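Local coordinates for homoserine kinase (Cytophaga hutchinsonii, PDB 4P52), which probably catalyses the ATP-dependent phosphorylation of L-homoserine to O-phospho-L-homoserine, on the way to threonine, at residues A[34-47]-A[280-292]. Numbering follows the deposited sequence.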
loop_
_atom_site.group_PDB
_atom_site.type_symbol
_atom_site.label_atom_id
_atom_site.label_comp_id
_atom_site.label_asym_id
_atom_site.label_seq_id
_atom_site.Cartn_x
_atom_site.Cartn_y
_atom_site.Cartn_z
ATOM N N THR A 34 8.368 -11.116 -16.518
ATOM C CA THR A 34 7.575 -10.495 -15.478
ATOM C C THR A 34 7.793 -9.006 -15.530
ATOM O O THR A 34 8.860 -8.555 -15.933
ATOM C CB THR A 34 7.996 -10.974 -14.079
ATOM O OG1 THR A 34 9.419 -10.955 -13.991
ATOM C CG2 THR A 34 7.498 -12.379 -13.802
ATOM N N VAL A 35 6.789 -8.245 -15.125
ATOM C CA VAL A 35 6.941 -6.812 -14.950
ATOM C C VAL A 35 7.034 -6.456 -13.454
ATOM O O VAL A 35 6.065 -6.586 -12.707
ATOM C CB VAL A 35 5.767 -6.047 -15.587
ATOM C CG1 VAL A 35 5.880 -4.548 -15.293
ATOM C CG2 VAL A 35 5.726 -6.313 -17.083
ATOM N N ALA A 36 8.202 -5.993 -13.021
ATOM C CA ALA A 36 8.368 -5.573 -11.631
ATOM C C ALA A 36 8.185 -4.051 -11.421
ATOM O O ALA A 36 8.169 -3.273 -12.392
ATOM C CB ALA A 36 9.699 -6.056 -11.088
ATOM N N ASN A 37 8.018 -3.661 -10.146
ATOM C CA ASN A 37 7.751 -2.288 -9.723
ATOM C C ASN A 37 6.353 -1.784 -10.044
ATOM O O ASN A 37 5.672 -1.227 -9.167
ATOM C CB ASN A 37 8.867 -1.359 -10.167
ATOM C CG ASN A 37 10.233 -1.892 -9.738
ATOM O OD1 ASN A 37 10.358 -2.551 -8.688
ATOM N ND2 ASN A 37 11.241 -1.662 -10.550
ATOM N N VAL A 38 5.873 -2.017 -11.255
ATOM C CA VAL A 38 4.472 -1.674 -11.570
ATOM C C VAL A 38 4.160 -0.232 -11.108
ATOM O O VAL A 38 3.253 0.008 -10.304
ATOM C CB VAL A 38 3.465 -2.701 -10.969
ATOM C CG1 VAL A 38 2.048 -2.472 -11.485
ATOM C CG2 VAL A 38 3.902 -4.141 -11.249
ATOM N N SER A 39 4.950 0.725 -11.588
ATOM C CA SER A 39 4.772 2.121 -11.181
ATOM C C SER A 39 5.203 2.397 -9.720
ATOM O O SER A 39 6.406 2.435 -9.397
ATOM C CB SER A 39 3.321 2.569 -11.413
ATOM O OG SER A 39 3.244 3.972 -11.357
ATOM N N CYS A 40 4.233 2.596 -8.838
ATOM C CA CYS A 40 4.571 3.120 -7.521
ATOM C C CYS A 40 5.122 2.046 -6.574
ATOM O O CYS A 40 5.765 2.376 -5.585
ATOM C CB CYS A 40 3.369 3.815 -6.899
ATOM S SG CYS A 40 1.954 2.700 -6.809
ATOM N N GLY A 41 4.917 0.776 -6.905
ATOM C CA GLY A 41 5.291 -0.308 -6.020
ATOM C C GLY A 41 6.707 -0.813 -6.191
ATOM O O GLY A 41 6.937 -2.036 -6.252
ATOM N N PHE A 42 7.668 0.108 -6.234
ATOM C CA PHE A 42 9.080 -0.247 -6.363
ATOM C C PHE A 42 9.515 -1.347 -5.381
ATOM O O PHE A 42 9.336 -1.208 -4.166
ATOM C CB PHE A 42 9.955 0.992 -6.188
ATOM C CG PHE A 42 11.414 0.718 -6.363
ATOM C CD1 PHE A 42 11.938 0.419 -7.632
ATOM C CD2 PHE A 42 12.282 0.732 -5.261
ATOM C CE1 PHE A 42 13.305 0.136 -7.773
ATOM C CE2 PHE A 42 13.644 0.468 -5.411
ATOM C CZ PHE A 42 14.158 0.169 -6.670
ATOM N N ASP A 43 10.072 -2.431 -5.926
ATOM C CA ASP A 43 10.572 -3.601 -5.160
ATOM C C ASP A 43 9.508 -4.472 -4.513
ATOM O O ASP A 43 9.841 -5.442 -3.830
ATOM C CB ASP A 43 11.571 -3.197 -4.065
ATOM C CG ASP A 43 13.009 -3.071 -4.565
ATOM O OD1 ASP A 43 13.297 -3.346 -5.762
ATOM O OD2 ASP A 43 13.866 -2.666 -3.731
ATOM N N VAL A 44 8.235 -4.130 -4.684
ATOM C CA VAL A 44 7.182 -4.831 -3.929
ATOM C C VAL A 44 5.993 -5.368 -4.748
ATOM O O VAL A 44 5.231 -6.173 -4.226
ATOM C CB VAL A 44 6.639 -4.002 -2.713
ATOM C CG1 VAL A 44 7.762 -3.523 -1.829
ATOM C CG2 VAL A 44 5.753 -2.843 -3.160
ATOM N N LEU A 45 5.806 -4.899 -5.985
ATOM C CA LEU A 45 4.741 -5.401 -6.877
ATOM C C LEU A 45 5.362 -5.946 -8.148
ATOM O O LEU A 45 6.350 -5.411 -8.641
ATOM C CB LEU A 45 3.773 -4.297 -7.273
ATOM C CG LEU A 45 3.105 -3.521 -6.142
ATOM C CD1 LEU A 45 2.311 -2.355 -6.739
ATOM C CD2 LEU A 45 2.223 -4.441 -5.306
ATOM N N GLY A 46 4.777 -7.002 -8.683
ATOM C CA GLY A 46 5.253 -7.620 -9.910
ATOM C C GLY A 46 4.159 -8.525 -10.447
ATOM O O GLY A 46 3.310 -9.032 -9.680
ATOM N N PHE A 47 4.153 -8.727 -11.761
ATOM C CA PHE A 47 3.189 -9.636 -12.365
ATOM C C PHE A 47 3.770 -10.283 -13.605
ATOM O O PHE A 47 4.681 -9.729 -14.226
ATOM C CB PHE A 47 1.865 -8.917 -12.659
ATOM C CG PHE A 47 1.954 -7.875 -13.733
ATOM C CD1 PHE A 47 1.872 -8.237 -15.084
ATOM C CD2 PHE A 47 2.085 -6.513 -13.400
ATOM C CE1 PHE A 47 1.921 -7.277 -16.080
ATOM C CE2 PHE A 47 2.141 -5.531 -14.394
ATOM C CZ PHE A 47 2.061 -5.926 -15.739
ATOM N N SER A 280 4.658 3.017 -17.033
ATOM C CA SER A 280 5.948 3.242 -16.400
ATOM C C SER A 280 7.069 2.305 -16.862
ATOM O O SER A 280 6.890 1.498 -17.777
ATOM C CB SER A 280 5.822 3.179 -14.869
ATOM O OG SER A 280 6.942 3.868 -14.255
ATOM N N ILE A 281 8.230 2.415 -16.227
ATOM C CA ILE A 281 9.353 1.551 -16.539
ATOM C C ILE A 281 9.068 0.153 -16.046
ATOM O O ILE A 281 8.584 -0.009 -14.945
ATOM C CB ILE A 281 10.638 2.058 -15.874
ATOM C CG1 ILE A 281 10.956 3.473 -16.375
ATOM C CG2 ILE A 281 11.819 1.089 -16.109
ATOM C CD1 ILE A 281 11.923 4.234 -15.482
ATOM N N SER A 282 9.390 -0.859 -16.842
ATOM C CA SER A 282 9.261 -2.222 -16.368
ATOM C C SER A 282 10.539 -2.639 -15.679
ATOM O O SER A 282 11.616 -2.572 -16.287
ATOM C CB SER A 282 8.983 -3.140 -17.538
ATOM O OG SER A 282 9.001 -4.482 -17.091
ATOM N N GLY A 283 10.435 -3.079 -14.423
ATOM C CA GLY A 283 11.625 -3.428 -13.628
ATOM C C GLY A 283 12.670 -2.310 -13.658
ATOM O O GLY A 283 12.383 -1.163 -13.309
ATOM N N SER A 284 13.883 -2.605 -14.100
ATOM C CA SER A 284 14.887 -1.565 -14.134
ATOM C C SER A 284 15.093 -1.010 -15.572
ATOM O O SER A 284 16.031 -0.240 -15.835
ATOM C CB SER A 284 16.181 -2.106 -13.538
ATOM O OG SER A 284 16.568 -3.241 -14.283
ATOM N N GLY A 285 14.212 -1.389 -16.497
ATOM C CA GLY A 285 14.266 -0.852 -17.851
ATOM C C GLY A 285 15.300 -1.543 -18.710
ATOM O O GLY A 285 15.985 -2.455 -18.242
ATOM N N PRO A 286 15.427 -1.111 -19.977
ATOM C CA PRO A 286 14.705 -0.004 -20.652
ATOM C C PRO A 286 13.257 -0.301 -21.104
ATOM O O PRO A 286 12.591 0.612 -21.638
ATOM C CB PRO A 286 15.557 0.271 -21.877
ATOM C CG PRO A 286 16.171 -1.055 -22.187
ATOM C CD PRO A 286 16.424 -1.736 -20.862
ATOM N N SER A 287 12.762 -1.526 -20.894
ATOM C CA SER A 287 11.353 -1.822 -21.218
ATOM C C SER A 287 10.355 -0.991 -20.439
ATOM O O SER A 287 10.588 -0.623 -19.274
ATOM C CB SER A 287 11.032 -3.302 -21.046
ATOM O OG SER A 287 11.756 -4.033 -22.019
ATOM N N ILE A 288 9.231 -0.729 -21.096
ATOM C CA ILE A 288 8.184 0.129 -20.601
ATOM C C ILE A 288 6.877 -0.629 -20.730
ATOM O O ILE A 288 6.668 -1.355 -21.704
ATOM C CB ILE A 288 8.106 1.409 -21.456
ATOM C CG1 ILE A 288 9.459 2.135 -21.397
ATOM C CG2 ILE A 288 6.981 2.331 -20.995
ATOM C CD1 ILE A 288 9.543 3.365 -22.263
ATOM N N PHE A 289 5.989 -0.479 -19.754
ATOM C CA PHE A 289 4.703 -1.171 -19.836
ATOM C C PHE A 289 3.581 -0.173 -19.657
ATOM O O PHE A 289 3.753 0.879 -19.000
ATOM C CB PHE A 289 4.581 -2.287 -18.787
ATOM C CG PHE A 289 4.339 -1.768 -17.410
ATOM C CD1 PHE A 289 5.382 -1.214 -16.669
ATOM C CD2 PHE A 289 3.064 -1.795 -16.865
ATOM C CE1 PHE A 289 5.145 -0.688 -15.399
ATOM C CE2 PHE A 289 2.817 -1.269 -15.596
ATOM C CZ PHE A 289 3.854 -0.707 -14.866
ATOM N N ALA A 290 2.429 -0.520 -20.210
ATOM C CA ALA A 290 1.241 0.291 -19.999
ATOM C C ALA A 290 0.106 -0.650 -19.619
ATOM O O ALA A 290 0.113 -1.830 -20.024
ATOM C CB ALA A 290 0.896 1.097 -21.249
ATOM N N LEU A 291 -0.846 -0.151 -18.827
ATOM C CA LEU A 291 -1.997 -0.952 -18.498
ATOM C C LEU A 291 -3.192 -0.348 -19.185
ATOM O O LEU A 291 -3.267 0.877 -19.341
ATOM C CB LEU A 291 -2.179 -1.065 -16.978
ATOM C CG LEU A 291 -1.041 -1.746 -16.172
ATOM C CD1 LEU A 291 -1.381 -1.745 -14.696
ATOM C CD2 LEU A 291 -0.784 -3.176 -16.603
ATOM N N SER A 292 -4.095 -1.208 -19.656
ATOM C CA SER A 292 -5.369 -0.751 -20.201
ATOM C C SER A 292 -6.449 -1.792 -19.903
ATOM O O SER A 292 -6.151 -2.834 -19.307
ATOM C CB SER A 292 -5.276 -0.485 -21.698
ATOM O OG SER A 292 -4.770 -1.637 -22.367
HETATM O O HOH W 1 7.532 0.984 -12.707
#
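The glycine-rich turn of the C-terminal GHMP kinase domain, the type II' turn Ser-282 to Gly-285 with sequence SGSG, meets the loop joining strands 26-36 and 45-49, where Phe-289 packs against Val-35 and Val-38. Methyl CG1 of Val-35 sits over one face of the Phe-289 ring, a CH-pi contact 3.9 Å from the centroid and 19° off the normal. With CG1 opposite the backbone N (chi1 175°), this beta-branched side chain turns one methyl onto the ring while also touching Ser-282 OG, which is hydrogen-bonded to Gly-117 O. Farther out, Phe-289 CZ lies 3.5 Å from Val-38 CA, and the amide N of Ser-39 approaches the ring edge. Phe-289 CD2 in turn lies at the edge of the Phe-47 ring, 4.4 Å from Phe-47 CZ. An alanine in place of Phe-289 would probably leave the Val-35 methyl and the Phe-47 edge without their partner. Phe-47 CZ also meets Leu-291 CD2 at 4.1 Å, extending the apolar interface along strand 288-292.

Gly-283 N donates to Ala-36 O at 3.0 Å, approaching from above the carbonyl plane; the positive phi of Gly-283 suits a residue without a side chain. Asn-37 fits because its amide serves both ways: ND2 makes a weak bond to Gly-283 O, while OD1 receives Asp-43 N in an almost straight bond (178°) that fixes the amide's orientation. One water bridges Ser-39 N and Ile-281 O, pairing two backbone groups that do not meet directly. Ser-280 OG is hydrogen-bonded to Glu-254 OE1.

Strand 194-200 runs beside 288-292 and brings Ile-197 against both Val-35 and Phe-289; helix 162-170 packs on Ala-36 and Asn-37, and helix 219-237 on Cys-40 and Leu-45.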